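Local coordinates for putative 2OG-Fe(II) oxygenase family protein (Caulobacter crescentus CB15, PDB 3OOX) that probably acts as an iron(II)- and 2-oxoglutarate-dependent oxygenase, perhaps forming ethylene from 2-oxoglutarate and oxidising L-arginine, at residues S169-L174 / T265-H270. Numbering follows the deposited sequence.
Sequences SVLRLL and TPFFLH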
loop_
_atom_site.group_PDB
_atom_site.type_symbol
_atom_site.label_atom_id
_atom_site.label_comp_id
_atom_site.label_asym_id
_atom_site.label_seq_id
_atom_site.Cartn_x
_atom_site.Cartn_y
_atom_site.Cartn_z
ATOM N N SER A 169 1.482 10.046 1.296
ATOM C CA SER A 169 1.290 8.782 0.612
ATOM C C SER A 169 2.357 8.525 -0.423
ATOM O O SER A 169 2.925 9.459 -1.010
ATOM C CB SER A 169 -0.120 8.714 -0.004
ATOM O OG SER A 169 -1.098 8.875 1.026
ATOM N N VAL A 170 2.615 7.245 -0.663
ATOM C CA VAL A 170 3.705 6.842 -1.567
ATOM C C VAL A 170 3.181 5.801 -2.535
ATOM O O VAL A 170 2.609 4.799 -2.125
ATOM C CB VAL A 170 4.888 6.310 -0.795
ATOM C CG1 VAL A 170 5.949 5.727 -1.754
ATOM C CG2 VAL A 170 5.539 7.396 0.080
ATOM N N LEU A 171 3.423 6.051 -3.828
ATOM C CA LEU A 171 3.250 5.051 -4.878
ATOM C C LEU A 171 4.599 4.406 -5.097
ATOM O O LEU A 171 5.592 5.097 -5.388
ATOM C CB LEU A 171 2.790 5.671 -6.189
ATOM C CG LEU A 171 2.603 4.732 -7.369
ATOM C CD1 LEU A 171 1.560 3.640 -7.048
ATOM C CD2 LEU A 171 2.179 5.516 -8.635
ATOM N N ARG A 172 4.673 3.081 -4.884
ATOM C CA ARG A 172 5.892 2.333 -5.074
ATOM C C ARG A 172 5.745 1.550 -6.373
ATOM O O ARG A 172 4.745 0.885 -6.608
ATOM C CB ARG A 172 6.063 1.330 -3.935
ATOM C CG ARG A 172 7.222 0.307 -4.134
ATOM C CD ARG A 172 7.285 -0.654 -2.951
ATOM N NE ARG A 172 7.797 -0.006 -1.757
ATOM C CZ ARG A 172 7.781 -0.558 -0.549
ATOM N NH1 ARG A 172 7.271 -1.776 -0.366
ATOM N NH2 ARG A 172 8.267 0.123 0.463
ATOM N N LEU A 173 6.786 1.622 -7.194
ATOM C CA LEU A 173 6.928 0.773 -8.377
ATOM C C LEU A 173 8.039 -0.233 -8.037
ATOM O O LEU A 173 9.136 0.149 -7.633
ATOM C CB LEU A 173 7.308 1.607 -9.601
ATOM C CG LEU A 173 6.533 2.914 -9.802
ATOM C CD1 LEU A 173 7.126 3.687 -11.013
ATOM C CD2 LEU A 173 5.025 2.672 -9.983
ATOM N N LEU A 174 7.740 -1.526 -8.163
ATOM C CA LEU A 174 8.628 -2.600 -7.715
ATOM C C LEU A 174 8.823 -3.594 -8.857
ATOM O O LEU A 174 7.854 -3.998 -9.490
ATOM C CB LEU A 174 8.007 -3.321 -6.508
ATOM C CG LEU A 174 8.665 -4.510 -5.826
ATOM C CD1 LEU A 174 10.069 -4.170 -5.377
ATOM C CD2 LEU A 174 7.765 -4.982 -4.654
ATOM N N THR A 265 2.760 -2.301 -8.192
ATOM C CA THR A 265 2.662 -0.861 -7.970
ATOM C C THR A 265 1.737 -0.543 -6.790
ATOM O O THR A 265 0.721 0.161 -6.956
ATOM C CB THR A 265 2.202 -0.104 -9.250
ATOM O OG1 THR A 265 0.837 -0.440 -9.556
ATOM C CG2 THR A 265 3.125 -0.447 -10.448
ATOM N N PRO A 266 2.087 -1.000 -5.571
ATOM C CA PRO A 266 1.273 -0.685 -4.418
ATOM C C PRO A 266 1.252 0.813 -4.067
ATOM O O PRO A 266 2.249 1.489 -4.213
ATOM C CB PRO A 266 1.929 -1.477 -3.282
ATOM C CG PRO A 266 3.332 -1.654 -3.727
ATOM C CD PRO A 266 3.266 -1.807 -5.222
ATOM N N PHE A 267 0.109 1.268 -3.546
ATOM C CA PHE A 267 -0.060 2.642 -3.100
ATOM C C PHE A 267 -0.271 2.612 -1.599
ATOM O O PHE A 267 -1.272 2.034 -1.125
ATOM C CB PHE A 267 -1.245 3.290 -3.808
ATOM C CG PHE A 267 -1.457 4.727 -3.414
ATOM C CD1 PHE A 267 -0.686 5.730 -3.977
ATOM C CD2 PHE A 267 -2.368 5.064 -2.449
ATOM C CE1 PHE A 267 -0.812 7.027 -3.620
ATOM C CE2 PHE A 267 -2.498 6.402 -2.084
ATOM C CZ PHE A 267 -1.736 7.377 -2.720
ATOM N N PHE A 268 0.648 3.232 -0.869
ATOM C CA PHE A 268 0.624 3.322 0.591
ATOM C C PHE A 268 -0.007 4.656 0.985
ATOM O O PHE A 268 0.672 5.718 0.999
ATOM C CB PHE A 268 2.041 3.181 1.140
ATOM C CG PHE A 268 2.698 1.878 0.794
ATOM C CD1 PHE A 268 2.487 0.756 1.577
ATOM C CD2 PHE A 268 3.522 1.760 -0.315
ATOM C CE1 PHE A 268 3.120 -0.435 1.282
ATOM C CE2 PHE A 268 4.103 0.537 -0.640
ATOM C CZ PHE A 268 3.878 -0.561 0.161
ATOM N N LEU A 269 -1.304 4.580 1.337
ATOM C CA LEU A 269 -2.063 5.752 1.689
ATOM C C LEU A 269 -1.824 6.078 3.145
ATOM O O LEU A 269 -1.939 5.203 4.017
ATOM C CB LEU A 269 -3.553 5.541 1.419
ATOM C CG LEU A 269 -4.459 6.764 1.343
ATOM C CD1 LEU A 269 -5.718 6.431 0.489
ATOM C CD2 LEU A 269 -4.838 7.284 2.731
ATOM N N HIS A 270 -1.423 7.329 3.406
ATOM C CA HIS A 270 -1.101 7.831 4.738
ATOM C C HIS A 270 -2.010 8.996 5.098
ATOM O O HIS A 270 -2.502 9.727 4.224
ATOM C CB HIS A 270 0.299 8.435 4.757
ATOM C CG HIS A 270 1.429 7.450 4.754
ATOM N ND1 HIS A 270 1.686 6.540 3.738
ATOM C CD2 HIS A 270 2.431 7.286 5.656
ATOM C CE1 HIS A 270 2.806 5.886 4.018
ATOM N NE2 HIS A 270 3.266 6.307 5.173
#
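Ser-169 packs its CB 3.4 Å from CZ of Phe-267, on the sheet face that helix 127-152 covers. Serine suits this place: it is small enough to let the ring come close, and with OG anti to the carbonyl carbon (chi1 -58°) its hydroxyl accepts a nearly straight bond from His-270 N, 2.9 Å away. Phe-267 also touches Leu-171, CD1 to CB at 4.1 Å. The two strands run antiparallel, side by side between strands 197-201 and 97-101 in the main sheet of the double-stranded beta-helix (cupin-like) fold of 2OG-Fe(II) oxygenases. Phe-268 O accepts from Val-170 N and, on the opposite side of the carbonyl plane, from His-270 ND1 at 3.0 Å, which fixes the imidazole's rotation. The other face is looser, and Val-170, Arg-172 and Phe-268 there are partly exposed. Arginine suits it by joining a flat cation to a long aliphatic stem: CE2 of Phe-268 sits 3.7 Å above the guanidinium centre, the planes inclined at 58°, while NE is hydrogen-bonded to His-100 NE2. Pro-266, with no N-H for Arg-172 O, accepts from Arg-172 N and packs its ring against the stem. An alanine at Arg-172 would probably leave His-100 without this partner and CE2 and CZ of Phe-268 without the guanidinium beside them.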